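Local coordinates for GDSL-like protein (Roseburia intestinalis L1-82, PDB 6HFZ) that removes acetyl groups from complex beta-mannans as a two-domain esterase of a gut bacterium, its hydrolase part belonging to the GDSL-like (SGNH) family, at residues Y3-Y7 / L201-V205; Y7-I11 / Y208-K212; C54-Y60 / F72-N76; F102-S108 / A136-N142. All coordinates share one frame. Residue numbers count along the deposited sequence, not the author numbering.

Interaction 1. Residues Y3-Y7 / L201-V205; sequences YQIKY and LVASV
The Y7 ring lies beside V205, whose CA sits at the ring edge, 3.8 Å from Y7 CE1; Y7 CE1 also makes an apolar contact with V205 CG2 at 4.0 Å. Residues 3-7 run extended until Y7, which turns helical (phi/psi -65/-36); residues 201-205 form regular helix within 196-215. The closest backbone approach is Y7 CA to V205 CA, 6.3 Å. Y3 (chi1 p) and I5 (m) both point at the helix and share L201: I5 CD1 to L201 CD1 is 3.4 Å, and Y3 OH to L201 CD1 is 3.6 Å. Branched leucine and isoleucine suit this apolar patch, and alternate residues 3, 5 and 7 make the contact. Y7 in rotamer m carries its hydroxyl to S204, whose OG lies 2.8 Å from Y7 OH and donates to L201 O at 2.6 Å. Water 1 joins Y7 O (3.0 Å) to V205 O (3.2 Å). An N-terminal segment is thus laid on a late helix of the SGNH-family domain; tyrosine combines apolar cover with a polar end, so packing and polar contact cooperate.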
loop_
_atom_site.group_PDB
_atom_site.type_symbol
_atom_site.label_atom_id
_atom_site.label_comp_id
_atom_site.label_asym_id
_atom_site.label_seq_id
_atom_site.Cartn_x
_atom_site.Cartn_y
_atom_site.Cartn_z
ATOM N N TYR A 3 24.604 13.720 -15.030
ATOM C CA TYR A 3 23.427 14.423 -14.371
ATOM C C TYR A 3 23.811 15.011 -12.986
ATOM O O TYR A 3 24.822 14.709 -12.414
ATOM C CB TYR A 3 22.270 13.436 -14.197
ATOM C CG TYR A 3 22.554 12.337 -13.214
ATOM C CD1 TYR A 3 22.328 12.511 -11.854
ATOM C CD2 TYR A 3 23.043 11.109 -13.643
ATOM C CE1 TYR A 3 22.635 11.528 -10.940
ATOM C CE2 TYR A 3 23.269 10.084 -12.740
ATOM C CZ TYR A 3 23.105 10.304 -11.389
ATOM O OH TYR A 3 23.359 9.299 -10.505
ATOM N N GLN A 4 22.956 15.868 -12.450
ATOM C CA GLN A 4 23.154 16.474 -11.145
ATOM C C GLN A 4 21.766 16.658 -10.533
ATOM O O GLN A 4 21.007 17.474 -11.006
ATOM C CB GLN A 4 23.860 17.834 -11.274
ATOM C CG GLN A 4 24.128 18.501 -9.939
ATOM C CD GLN A 4 24.813 19.838 -10.007
ATOM O OE1 GLN A 4 24.615 20.669 -9.126
ATOM N NE2 GLN A 4 25.635 20.038 -11.029
ATOM N N ILE A 5 21.444 15.844 -9.530
ATOM C CA ILE A 5 20.212 16.046 -8.787
ATOM C C ILE A 5 20.310 17.260 -7.834
ATOM O O ILE A 5 21.291 17.427 -7.113
ATOM C CB ILE A 5 19.831 14.741 -8.093
ATOM C CG1 ILE A 5 19.492 13.707 -9.178
ATOM C CG2 ILE A 5 18.672 14.985 -7.125
ATOM C CD1 ILE A 5 19.437 12.320 -8.713
ATOM N N LYS A 6 19.227 18.043 -7.780
ATOM C CA LYS A 6 19.051 19.127 -6.834
ATOM C C LYS A 6 18.382 18.572 -5.583
ATOM O O LYS A 6 17.184 18.547 -5.522
ATOM C CB LYS A 6 18.222 20.242 -7.471
ATOM C CG LYS A 6 18.809 20.702 -8.800
ATOM C CD LYS A 6 18.233 21.977 -9.359
ATOM C CE LYS A 6 18.252 21.997 -10.879
ATOM N NZ LYS A 6 19.547 21.565 -11.458
ATOM N N TYR A 7 19.185 18.124 -4.604
ATOM C CA TYR A 7 18.682 17.310 -3.481
ATOM C C TYR A 7 17.715 18.107 -2.597
ATOM O O TYR A 7 16.707 17.574 -2.112
ATOM C CB TYR A 7 19.851 16.724 -2.694
ATOM C CG TYR A 7 20.349 15.454 -3.319
ATOM C CD1 TYR A 7 19.693 14.262 -3.086
ATOM C CD2 TYR A 7 21.351 15.449 -4.275
ATOM C CE1 TYR A 7 20.102 13.080 -3.668
ATOM C CE2 TYR A 7 21.759 14.267 -4.888
ATOM C CZ TYR A 7 21.117 13.080 -4.600
ATOM O OH TYR A 7 21.504 11.904 -5.177
ATOM N N LEU A 201 19.412 5.855 -6.443
ATOM C CA LEU A 201 19.019 7.309 -6.559
ATOM C C LEU A 201 17.850 7.615 -5.609
ATOM O O LEU A 201 17.836 8.650 -4.905
ATOM C CB LEU A 201 18.622 7.593 -8.011
ATOM C CG LEU A 201 19.243 8.777 -8.737
ATOM C CD1 LEU A 201 20.584 9.188 -8.165
ATOM C CD2 LEU A 201 19.344 8.481 -10.218
ATOM N N VAL A 202 16.871 6.719 -5.524
ATOM C CA VAL A 202 15.703 6.961 -4.684
ATOM C C VAL A 202 16.150 7.040 -3.219
ATOM O O VAL A 202 15.741 7.944 -2.451
ATOM C CB VAL A 202 14.569 5.937 -4.906
ATOM C CG1 VAL A 202 13.520 5.937 -3.802
ATOM C CG2 VAL A 202 13.924 6.150 -6.272
ATOM N N ALA A 203 16.980 6.069 -2.819
ATOM C CA ALA A 203 17.490 6.019 -1.478
ATOM C C ALA A 203 18.314 7.276 -1.214
ATOM O O ALA A 203 18.316 7.750 -0.131
ATOM C CB ALA A 203 18.295 4.762 -1.275
ATOM N N SER A 204 19.110 7.717 -2.197
ATOM C CA SER A 204 19.990 8.881 -1.973
ATOM C C SER A 204 19.149 10.123 -1.643
ATOM O O SER A 204 19.561 10.954 -0.850
ATOM C CB SER A 204 20.909 9.134 -3.161
ATOM O OG SER A 204 20.180 9.670 -4.258
ATOM N N VAL A 205 17.953 10.235 -2.249
ATOM C CA VAL A 205 17.109 11.391 -1.993
ATOM C C VAL A 205 16.621 11.313 -0.535
ATOM O O VAL A 205 16.579 12.313 0.160
ATOM C CB VAL A 205 15.958 11.510 -3.014
ATOM C CG1 VAL A 205 14.973 12.572 -2.587
ATOM C CG2 VAL A 205 16.446 11.743 -4.453
HETATM O O HOH W 1 15.821 15.356 -0.296
#

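Interaction 2. Residues Y7-I11 / Y208-K212; sequences YENGI and YFLDK
A short 3-10 turn, residues 7-10, packs against helix 196-215 just before the chain enters strand 11-13, an outermost strand of the central sheet of the SGNH-family alpha/beta domain. The turn is closed by G10 N to Y7 O (2.9 Å), with I11 N to E8 O at 3.2 Å following; residues 208-212 are regular helix. The backbones approach at Y7 and Y208 (CA to CA 6.9 Å) and at I11 and F209 (7.1 Å).

Y208, with the largest covered surface, uses rotamer t to lay its ring along the turn. Y7 CB sits over its face, 3.5 Å from the ring centroid and 10° off the normal, a CH-pi contact. The two tyrosine rings themselves are near parallel (30°) but slid apart, with centroids 5.4 Å apart, so they barely overlap; Y7 OH instead goes back along the helix to S204. I11 (rotamer m) points at the helix and packs against F209, I11 CG1 lying 3.8 Å from F209 CD1; I11 CD1 is 4.3 Å from Y208 CE2 and in van der Waals contact with the end of the lysine chain, 3.6 Å from K212 CE.

At the exposed margin, long polar side chains can span the gap. One carboxylate oxygen of E8 serves two partners: E8 OE2 accepts a hydrogen bond from Y208 OH at 2.7 Å and forms a salt bridge with K212 NZ at 2.6 Å.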
loop_
_atom_site.group_PDB
_atom_site.type_symbol
_atom_site.label_atom_id
_atom_site.label_comp_id
_atom_site.label_asym_id
_atom_site.label_seq_id
_atom_site.Cartn_x
_atom_site.Cartn_y
_atom_site.Cartn_z
ATOM N N TYR A 7 19.185 18.124 -4.604
ATOM C CA TYR A 7 18.682 17.310 -3.481
ATOM C C TYR A 7 17.715 18.107 -2.597
ATOM O O TYR A 7 16.707 17.574 -2.112
ATOM C CB TYR A 7 19.851 16.724 -2.694
ATOM C CG TYR A 7 20.349 15.454 -3.319
ATOM C CD1 TYR A 7 19.693 14.262 -3.086
ATOM C CD2 TYR A 7 21.351 15.449 -4.275
ATOM C CE1 TYR A 7 20.102 13.080 -3.668
ATOM C CE2 TYR A 7 21.759 14.267 -4.888
ATOM C CZ TYR A 7 21.117 13.080 -4.600
ATOM O OH TYR A 7 21.504 11.904 -5.177
ATOM N N GLU A 8 17.966 19.406 -2.419
ATOM C CA GLU A 8 17.015 20.238 -1.607
ATOM C C GLU A 8 15.577 20.192 -2.187
ATOM O O GLU A 8 14.573 20.284 -1.459
ATOM C CB GLU A 8 17.535 21.680 -1.530
ATOM C CG GLU A 8 18.649 21.833 -0.522
ATOM C CD GLU A 8 18.162 21.728 0.916
ATOM O OE1 GLU A 8 17.109 22.315 1.222
ATOM O OE2 GLU A 8 18.820 21.036 1.712
ATOM N N ASN A 9 15.456 20.081 -3.510
ATOM C CA ASN A 9 14.146 20.067 -4.178
ATOM C C ASN A 9 13.391 18.759 -3.883
ATOM O O ASN A 9 12.208 18.657 -4.220
ATOM C CB ASN A 9 14.230 20.295 -5.681
ATOM C CG ASN A 9 14.653 21.707 -6.027
ATOM O OD1 ASN A 9 14.572 22.606 -5.183
ATOM N ND2 ASN A 9 15.087 21.922 -7.257
ATOM N N GLY A 10 14.074 17.810 -3.241
ATOM C CA GLY A 10 13.454 16.530 -2.823
ATOM C C GLY A 10 12.583 16.691 -1.581
ATOM O O GLY A 10 11.780 15.819 -1.281
ATOM N N ILE A 11 12.762 17.779 -0.806
ATOM C CA ILE A 11 11.997 17.935 0.437
ATOM C C ILE A 11 10.667 18.598 0.094
ATOM O O ILE A 11 10.591 19.788 -0.084
ATOM C CB ILE A 11 12.805 18.700 1.504
ATOM C CG1 ILE A 11 14.151 18.029 1.758
ATOM C CG2 ILE A 11 11.981 18.868 2.789
ATOM C CD1 ILE A 11 15.193 18.929 2.370
ATOM N N TYR A 208 19.619 11.907 1.997
ATOM C CA TYR A 208 19.936 13.333 2.024
ATOM C C TYR A 208 19.143 14.033 3.136
ATOM O O TYR A 208 19.681 14.794 3.978
ATOM C CB TYR A 208 19.615 13.993 0.682
ATOM C CG TYR A 208 19.861 15.472 0.712
ATOM C CD1 TYR A 208 21.140 15.940 0.459
ATOM C CD2 TYR A 208 18.868 16.397 0.991
ATOM C CE1 TYR A 208 21.426 17.289 0.499
ATOM C CE2 TYR A 208 19.142 17.758 1.027
ATOM C CZ TYR A 208 20.435 18.192 0.799
ATOM O OH TYR A 208 20.796 19.503 0.809
ATOM N N PHE A 209 17.838 13.735 3.188
ATOM C CA PHE A 209 16.946 14.346 4.144
ATOM C C PHE A 209 17.260 13.810 5.547
ATOM O O PHE A 209 17.345 14.600 6.482
ATOM C CB PHE A 209 15.482 14.096 3.760
ATOM C CG PHE A 209 14.479 14.585 4.772
ATOM C CD1 PHE A 209 14.232 15.944 4.896
ATOM C CD2 PHE A 209 13.813 13.700 5.597
ATOM C CE1 PHE A 209 13.333 16.410 5.842
ATOM C CE2 PHE A 209 12.899 14.167 6.530
ATOM C CZ PHE A 209 12.638 15.513 6.616
ATOM N N LEU A 210 17.432 12.478 5.681
ATOM C CA LEU A 210 17.661 11.876 7.021
ATOM C C LEU A 210 18.943 12.513 7.596
ATOM O O LEU A 210 18.999 12.908 8.743
ATOM C CB LEU A 210 17.766 10.351 6.927
ATOM C CG LEU A 210 16.455 9.642 6.610
ATOM C CD1 LEU A 210 16.634 8.153 6.585
ATOM C CD2 LEU A 210 15.386 10.053 7.608
ATOM N N ASP A 211 19.944 12.703 6.732
ATOM C CA ASP A 211 21.240 13.308 7.207
ATOM C C ASP A 211 21.013 14.760 7.661
ATOM O O ASP A 211 21.598 15.218 8.649
ATOM C CB ASP A 211 22.319 13.166 6.128
ATOM C CG ASP A 211 23.076 11.852 6.219
ATOM O OD1 ASP A 211 23.366 11.409 7.352
ATOM O OD2 ASP A 211 23.376 11.282 5.187
ATOM N N LYS A 212 20.204 15.525 6.925
ATOM C CA LYS A 212 19.900 16.894 7.272
ATOM C C LYS A 212 19.190 16.937 8.634
ATOM O O LYS A 212 19.482 17.785 9.500
ATOM C CB LYS A 212 19.068 17.580 6.184
ATOM C CG LYS A 212 18.604 18.977 6.568
ATOM C CD LYS A 212 17.555 19.564 5.681
ATOM C CE LYS A 212 18.105 19.862 4.311
ATOM N NZ LYS A 212 19.020 21.020 4.351
#

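Interaction 3. Residues C54-Y60 / F72-N76; sequences CYAYHVY and FTYIN
Three tyrosines, Y57, Y60 and Y74, cluster between a helix and an edge strand, with Y57 and Y60 meeting Y74 differently. Helix 55-60, with C54 at its N-cap position, runs nearly antiparallel to strand 72-76 (165°) at an axis distance of 9.5 Å; A56 faces N76 (CA to CA 7.4 Å) and Y60 faces Y74 (6.6 Å). Y74 (chi1 t) lies over the helix. The edge of Y57 meets its face in a T-shaped pair, centroids 5.0 Å apart and planes at 82°. Y74 CB sits over the face of the Y60 ring, a CH-pi contact 3.6 Å from the centroid. Y60 (t) reaches along the strand, its OH donating to F72 O at 2.9 Å. Small A56 leaves room for the far end of Y74, with A56 CB 3.7 Å from Y74 OH. That hydroxyl accepts from N76 ND2 at 3.0 Å; N76 ND2 also binds the T43 backbone. Strand 71-78 pairs with strand 32-39, so helix 55-66 covers the sheet as the linking helix of a beta-alpha-beta unit in the SGNH-family fold.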
loop_
_atom_site.group_PDB
_atom_site.type_symbol
_atom_site.label_atom_id
_atom_site.label_comp_id
_atom_site.label_asym_id
_atom_site.label_seq_id
_atom_site.Cartn_x
_atom_site.Cartn_y
_atom_site.Cartn_z
ATOM N N CYS A 54 17.465 -2.724 -3.032
ATOM C CA CYS A 54 16.266 -1.894 -3.178
ATOM C C CYS A 54 16.401 -0.679 -2.254
ATOM O O CYS A 54 17.217 -0.673 -1.338
ATOM C CB CYS A 54 14.983 -2.666 -2.902
ATOM S SG CYS A 54 14.708 -3.183 -1.191
ATOM N N TYR A 55 15.571 0.350 -2.487
ATOM C CA TYR A 55 15.713 1.623 -1.764
ATOM C C TYR A 55 15.516 1.349 -0.268
ATOM O O TYR A 55 16.171 1.951 0.551
ATOM C CB TYR A 55 14.778 2.708 -2.327
ATOM C CG TYR A 55 13.415 2.757 -1.694
ATOM C CD1 TYR A 55 13.243 3.326 -0.454
ATOM C CD2 TYR A 55 12.295 2.263 -2.344
ATOM C CE1 TYR A 55 12.012 3.343 0.173
ATOM C CE2 TYR A 55 11.048 2.292 -1.742
ATOM C CZ TYR A 55 10.914 2.795 -0.458
ATOM O OH TYR A 55 9.707 2.750 0.196
ATOM N N ALA A 56 14.548 0.475 0.088
ATOM C CA ALA A 56 14.192 0.219 1.463
ATOM C C ALA A 56 15.399 -0.325 2.250
ATOM O O ALA A 56 15.702 0.151 3.320
ATOM C CB ALA A 56 12.981 -0.698 1.572
ATOM N N TYR A 57 16.127 -1.253 1.634
ATOM C CA TYR A 57 17.285 -1.846 2.322
ATOM C C TYR A 57 18.407 -0.804 2.400
ATOM O O TYR A 57 19.124 -0.735 3.403
ATOM C CB TYR A 57 17.646 -3.154 1.646
ATOM C CG TYR A 57 18.439 -4.058 2.556
ATOM C CD1 TYR A 57 17.827 -4.904 3.463
ATOM C CD2 TYR A 57 19.819 -3.987 2.546
ATOM C CE1 TYR A 57 18.570 -5.700 4.318
ATOM C CE2 TYR A 57 20.575 -4.751 3.412
ATOM C CZ TYR A 57 19.952 -5.612 4.288
ATOM O OH TYR A 57 20.741 -6.403 5.080
ATOM N N HIS A 58 18.522 0.058 1.378
ATOM C CA HIS A 58 19.504 1.143 1.421
ATOM C C HIS A 58 19.219 2.091 2.584
ATOM O O HIS A 58 20.138 2.544 3.277
ATOM C CB HIS A 58 19.602 1.920 0.103
ATOM C CG HIS A 58 20.316 1.251 -1.040
ATOM N ND1 HIS A 58 21.636 0.787 -0.976
ATOM C CD2 HIS A 58 19.937 1.067 -2.320
ATOM C CE1 HIS A 58 22.001 0.325 -2.168
ATOM N NE2 HIS A 58 20.995 0.510 -3.020
ATOM N N VAL A 59 17.941 2.407 2.833
ATOM C CA VAL A 59 17.608 3.270 3.925
ATOM C C VAL A 59 17.911 2.539 5.240
ATOM O O VAL A 59 18.323 3.160 6.232
ATOM C CB VAL A 59 16.141 3.704 3.839
ATOM C CG1 VAL A 59 15.627 4.327 5.115
ATOM C CG2 VAL A 59 15.927 4.611 2.652
ATOM N N TYR A 60 17.594 1.236 5.284
ATOM C CA TYR A 60 17.858 0.416 6.479
ATOM C C TYR A 60 19.370 0.462 6.770
ATOM O O TYR A 60 19.805 0.658 7.921
ATOM C CB TYR A 60 17.287 -0.991 6.279
ATOM C CG TYR A 60 17.692 -2.002 7.320
ATOM C CD1 TYR A 60 17.244 -1.917 8.626
ATOM C CD2 TYR A 60 18.527 -3.039 6.971
ATOM C CE1 TYR A 60 17.618 -2.857 9.580
ATOM C CE2 TYR A 60 18.919 -3.981 7.912
ATOM C CZ TYR A 60 18.459 -3.886 9.205
ATOM O OH TYR A 60 18.865 -4.843 10.097
ATOM N N PHE A 72 19.079 -2.637 14.771
ATOM C CA PHE A 72 17.917 -2.351 13.912
ATOM C C PHE A 72 17.342 -3.635 13.319
ATOM O O PHE A 72 18.098 -4.548 12.927
ATOM C CB PHE A 72 18.314 -1.400 12.789
ATOM C CG PHE A 72 18.749 -0.041 13.258
ATOM C CD1 PHE A 72 17.790 0.899 13.629
ATOM C CD2 PHE A 72 20.099 0.297 13.344
ATOM C CE1 PHE A 72 18.157 2.178 14.011
ATOM C CE2 PHE A 72 20.457 1.578 13.715
ATOM C CZ PHE A 72 19.505 2.496 14.080
ATOM N N THR A 73 15.999 -3.626 13.171
ATOM C CA THR A 73 15.229 -4.685 12.567
ATOM C C THR A 73 14.531 -4.122 11.315
ATOM O O THR A 73 13.953 -3.059 11.412
ATOM C CB THR A 73 14.185 -5.257 13.533
ATOM O OG1 THR A 73 14.895 -5.787 14.659
ATOM C CG2 THR A 73 13.360 -6.377 12.929
ATOM N N TYR A 74 14.653 -4.857 10.216
ATOM C CA TYR A 74 14.163 -4.471 8.863
ATOM C C TYR A 74 12.773 -5.075 8.651
ATOM O O TYR A 74 12.639 -6.295 8.714
ATOM C CB TYR A 74 15.128 -4.970 7.798
ATOM C CG TYR A 74 14.746 -4.737 6.350
ATOM C CD1 TYR A 74 14.614 -3.456 5.827
ATOM C CD2 TYR A 74 14.600 -5.794 5.480
ATOM C CE1 TYR A 74 14.277 -3.239 4.501
ATOM C CE2 TYR A 74 14.339 -5.593 4.128
ATOM C CZ TYR A 74 14.157 -4.315 3.633
ATOM O OH TYR A 74 13.933 -4.240 2.277
ATOM N N ILE A 75 11.747 -4.217 8.467
ATOM C CA ILE A 75 10.373 -4.632 8.227
ATOM C C ILE A 75 9.915 -4.102 6.862
ATOM O O ILE A 75 9.651 -2.925 6.760
ATOM C CB ILE A 75 9.443 -4.154 9.350
ATOM C CG1 ILE A 75 9.900 -4.675 10.714
ATOM C CG2 ILE A 75 7.980 -4.499 9.077
ATOM C CD1 ILE A 75 9.538 -3.708 11.790
ATOM N N ASN A 76 9.881 -4.987 5.857
ATOM C CA ASN A 76 9.458 -4.624 4.509
ATOM C C ASN A 76 8.063 -5.176 4.283
ATOM O O ASN A 76 7.925 -6.348 4.024
ATOM C CB ASN A 76 10.408 -5.080 3.413
ATOM C CG ASN A 76 10.046 -4.434 2.093
ATOM O OD1 ASN A 76 8.864 -4.293 1.777
ATOM N ND2 ASN A 76 11.055 -4.009 1.352
HETATM O O HOH W 2 16.333 -7.225 10.356
#

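Interaction 4. Residues F102-S108 / A136-N142; sequences FVIIEFS and AVLLVHN
Parallel strands 102-106 and 136-141, joined through helix 115-129 as a beta-alpha-beta unit, lie side by side in the SGNH-family sheet, their axes 4.7 Å apart at 24°. A136 pairs with F102, and its O accepts from V103 N (2.8 Å); the small alanine accommodates the phenylalanine ring. V137, beside V103, shares the opposite face with I105 and L139; V137 CG1 meets I105 CD1 at 3.8 Å. Both main-chain polar groups of L138 bond to strand 102-106, L138 N to V103 O (3.0 Å) and L138 O from I105 N (3.1 Å), while its side chain packs on I104 and on helix 196-215. L139 CD2 touches I105 CB (3.9 Å) toward helix 115-129. Beta-branched V140 donates from N to I105 O (3.0 Å) and meets I104 CG2 through CG2 (3.7 Å). At the strands' C-terminal ends polar side chains take over. H141 ND1 and S108 OG share a hydrogen bond of 2.8 Å. Finally, N142 ND2 donates to E106 OE1 (2.9 Å), while E106 OE2 hydrogen-bonds T43; water 3 also donates to E106 OE1, at 2.7 Å.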
loop_
_atom_site.group_PDB
_atom_site.type_symbol
_atom_site.label_atom_id
_atom_site.label_comp_id
_atom_site.label_asym_id
_atom_site.label_seq_id
_atom_site.Cartn_x
_atom_site.Cartn_y
_atom_site.Cartn_z
ATOM N N PHE A 102 9.881 3.655 13.065
ATOM C CA PHE A 102 10.006 4.495 11.902
ATOM C C PHE A 102 9.257 3.787 10.766
ATOM O O PHE A 102 9.430 2.581 10.604
ATOM C CB PHE A 102 11.492 4.652 11.558
ATOM C CG PHE A 102 11.792 5.322 10.230
ATOM C CD1 PHE A 102 11.933 6.694 10.149
ATOM C CD2 PHE A 102 12.018 4.553 9.092
ATOM C CE1 PHE A 102 12.217 7.308 8.928
ATOM C CE2 PHE A 102 12.331 5.159 7.881
ATOM C CZ PHE A 102 12.433 6.535 7.811
ATOM N N VAL A 103 8.383 4.520 10.068
ATOM C CA VAL A 103 7.560 3.998 8.989
ATOM C C VAL A 103 7.677 4.950 7.789
ATOM O O VAL A 103 7.344 6.118 7.933
ATOM C CB VAL A 103 6.070 3.915 9.394
ATOM C CG1 VAL A 103 5.222 3.428 8.214
ATOM C CG2 VAL A 103 5.882 3.028 10.622
ATOM N N ILE A 104 8.138 4.417 6.664
ATOM C CA ILE A 104 7.967 5.061 5.338
ATOM C C ILE A 104 6.674 4.561 4.705
ATOM O O ILE A 104 6.412 3.312 4.675
ATOM C CB ILE A 104 9.178 4.802 4.431
ATOM C CG1 ILE A 104 10.270 5.820 4.769
ATOM C CG2 ILE A 104 8.773 4.851 2.930
ATOM C CD1 ILE A 104 11.615 5.558 4.139
ATOM N N ILE A 105 5.878 5.514 4.222
ATOM C CA ILE A 105 4.684 5.212 3.513
ATOM C C ILE A 105 4.865 5.617 2.043
ATOM O O ILE A 105 5.172 6.754 1.753
ATOM C CB ILE A 105 3.472 5.906 4.148
ATOM C CG1 ILE A 105 3.190 5.418 5.565
ATOM C CG2 ILE A 105 2.261 5.728 3.254
ATOM C CD1 ILE A 105 2.121 6.174 6.247
ATOM N N GLU A 106 4.649 4.681 1.117
ATOM C CA GLU A 106 5.070 4.850 -0.270
ATOM C C GLU A 106 4.006 4.273 -1.209
ATOM O O GLU A 106 4.088 3.084 -1.598
ATOM C CB GLU A 106 6.418 4.142 -0.417
ATOM C CG GLU A 106 7.136 4.319 -1.740
ATOM C CD GLU A 106 6.623 3.513 -2.914
ATOM O OE1 GLU A 106 6.105 4.169 -3.873
ATOM O OE2 GLU A 106 6.677 2.238 -2.864
ATOM N N PHE A 107 3.023 5.113 -1.571
ATOM C CA PHE A 107 1.881 4.683 -2.387
ATOM C C PHE A 107 1.589 5.671 -3.532
ATOM O O PHE A 107 0.557 5.574 -4.183
ATOM C CB PHE A 107 0.625 4.494 -1.525
ATOM C CG PHE A 107 0.600 3.228 -0.713
ATOM C CD1 PHE A 107 0.599 1.977 -1.344
ATOM C CD2 PHE A 107 0.643 3.267 0.669
ATOM C CE1 PHE A 107 0.535 0.803 -0.600
ATOM C CE2 PHE A 107 0.684 2.081 1.403
ATOM C CZ PHE A 107 0.581 0.861 0.775
ATOM N N SER A 108 2.457 6.678 -3.734
ATOM C CA SER A 108 2.149 7.769 -4.682
ATOM C C SER A 108 2.230 7.378 -6.169
ATOM O O SER A 108 1.808 8.211 -7.009
ATOM C CB SER A 108 2.996 9.012 -4.373
ATOM O OG SER A 108 2.851 9.353 -2.996
ATOM N N ALA A 136 7.624 7.565 14.129
ATOM C CA ALA A 136 7.989 8.578 13.166
ATOM C C ALA A 136 7.530 8.091 11.790
ATOM O O ALA A 136 7.722 6.916 11.451
ATOM C CB ALA A 136 9.474 8.818 13.169
ATOM N N VAL A 137 6.886 8.990 11.055
ATOM C CA VAL A 137 6.355 8.675 9.726
ATOM C C VAL A 137 6.995 9.630 8.719
ATOM O O VAL A 137 7.059 10.836 8.964
ATOM C CB VAL A 137 4.829 8.803 9.704
ATOM C CG1 VAL A 137 4.244 8.582 8.306
ATOM C CG2 VAL A 137 4.158 7.869 10.701
ATOM N N LEU A 138 7.500 9.067 7.612
ATOM C CA LEU A 138 8.035 9.822 6.488
ATOM C C LEU A 138 7.298 9.372 5.218
ATOM O O LEU A 138 7.265 8.143 4.918
ATOM C CB LEU A 138 9.535 9.547 6.381
ATOM C CG LEU A 138 10.233 10.057 5.124
ATOM C CD1 LEU A 138 10.214 11.565 5.135
ATOM C CD2 LEU A 138 11.653 9.507 5.062
ATOM N N LEU A 139 6.732 10.320 4.479
ATOM C CA LEU A 139 6.043 9.978 3.238
ATOM C C LEU A 139 7.068 10.010 2.103
ATOM O O LEU A 139 7.947 10.908 2.045
ATOM C CB LEU A 139 4.881 10.941 2.980
ATOM C CG LEU A 139 3.871 11.111 4.108
ATOM C CD1 LEU A 139 2.694 11.914 3.644
ATOM C CD2 LEU A 139 3.361 9.789 4.652
ATOM N N VAL A 140 7.011 9.005 1.221
ATOM C CA VAL A 140 7.887 9.009 0.072
ATOM C C VAL A 140 7.037 8.976 -1.205
ATOM O O VAL A 140 6.147 8.145 -1.368
ATOM C CB VAL A 140 8.872 7.820 0.130
ATOM C CG1 VAL A 140 9.623 7.633 -1.179
ATOM C CG2 VAL A 140 9.864 7.953 1.283
ATOM N N HIS A 141 7.305 9.898 -2.129
ATOM C CA HIS A 141 6.548 10.026 -3.382
ATOM C C HIS A 141 7.427 9.644 -4.581
ATOM O O HIS A 141 8.272 10.446 -4.989
ATOM C CB HIS A 141 6.043 11.480 -3.575
ATOM C CG HIS A 141 5.327 12.105 -2.413
ATOM N ND1 HIS A 141 4.135 11.595 -1.912
ATOM C CD2 HIS A 141 5.629 13.164 -1.630
ATOM C CE1 HIS A 141 3.748 12.328 -0.867
ATOM N NE2 HIS A 141 4.624 13.287 -0.686
ATOM N N ASN A 142 7.219 8.440 -5.149
ATOM C CA ASN A 142 7.852 8.021 -6.405
ATOM C C ASN A 142 7.123 8.727 -7.552
ATOM O O ASN A 142 6.207 9.552 -7.293
ATOM C CB ASN A 142 7.878 6.501 -6.494
ATOM C CG ASN A 142 9.037 5.930 -5.697
ATOM O OD1 ASN A 142 10.186 6.274 -5.966
ATOM N ND2 ASN A 142 8.758 5.120 -4.687
HETATM O O HOH W 3 5.341 6.744 -3.634
HETATM O O HOH W 4 3.299 7.934 -0.549
#

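How the interactions relate
Interaction 4 is the buried heart of the set, two inner strands held by main-chain hydrogen bonds and aliphatic side chains, with polar side chains gathered at their C-terminal ends. Interaction 3 packs a helix on the outermost strand through aromatic rings, and Y55 of its helix reaches interaction 4, Y55 OH lying 3.6 Å from E106 CG. Interactions 1 and 2 share Y7 and successive turns of helix 196-215, moving from a partly buried contact with one hydroxyl pair to a surface contact with a salt bridge. The helix is the common element: V202 packs on Y55 and N142, while F209 CE2 meets L138 CD1 at 4.0 Å. Interactions 3 and 4 are nested in sequence within the loops that interactions 1 and 2 close.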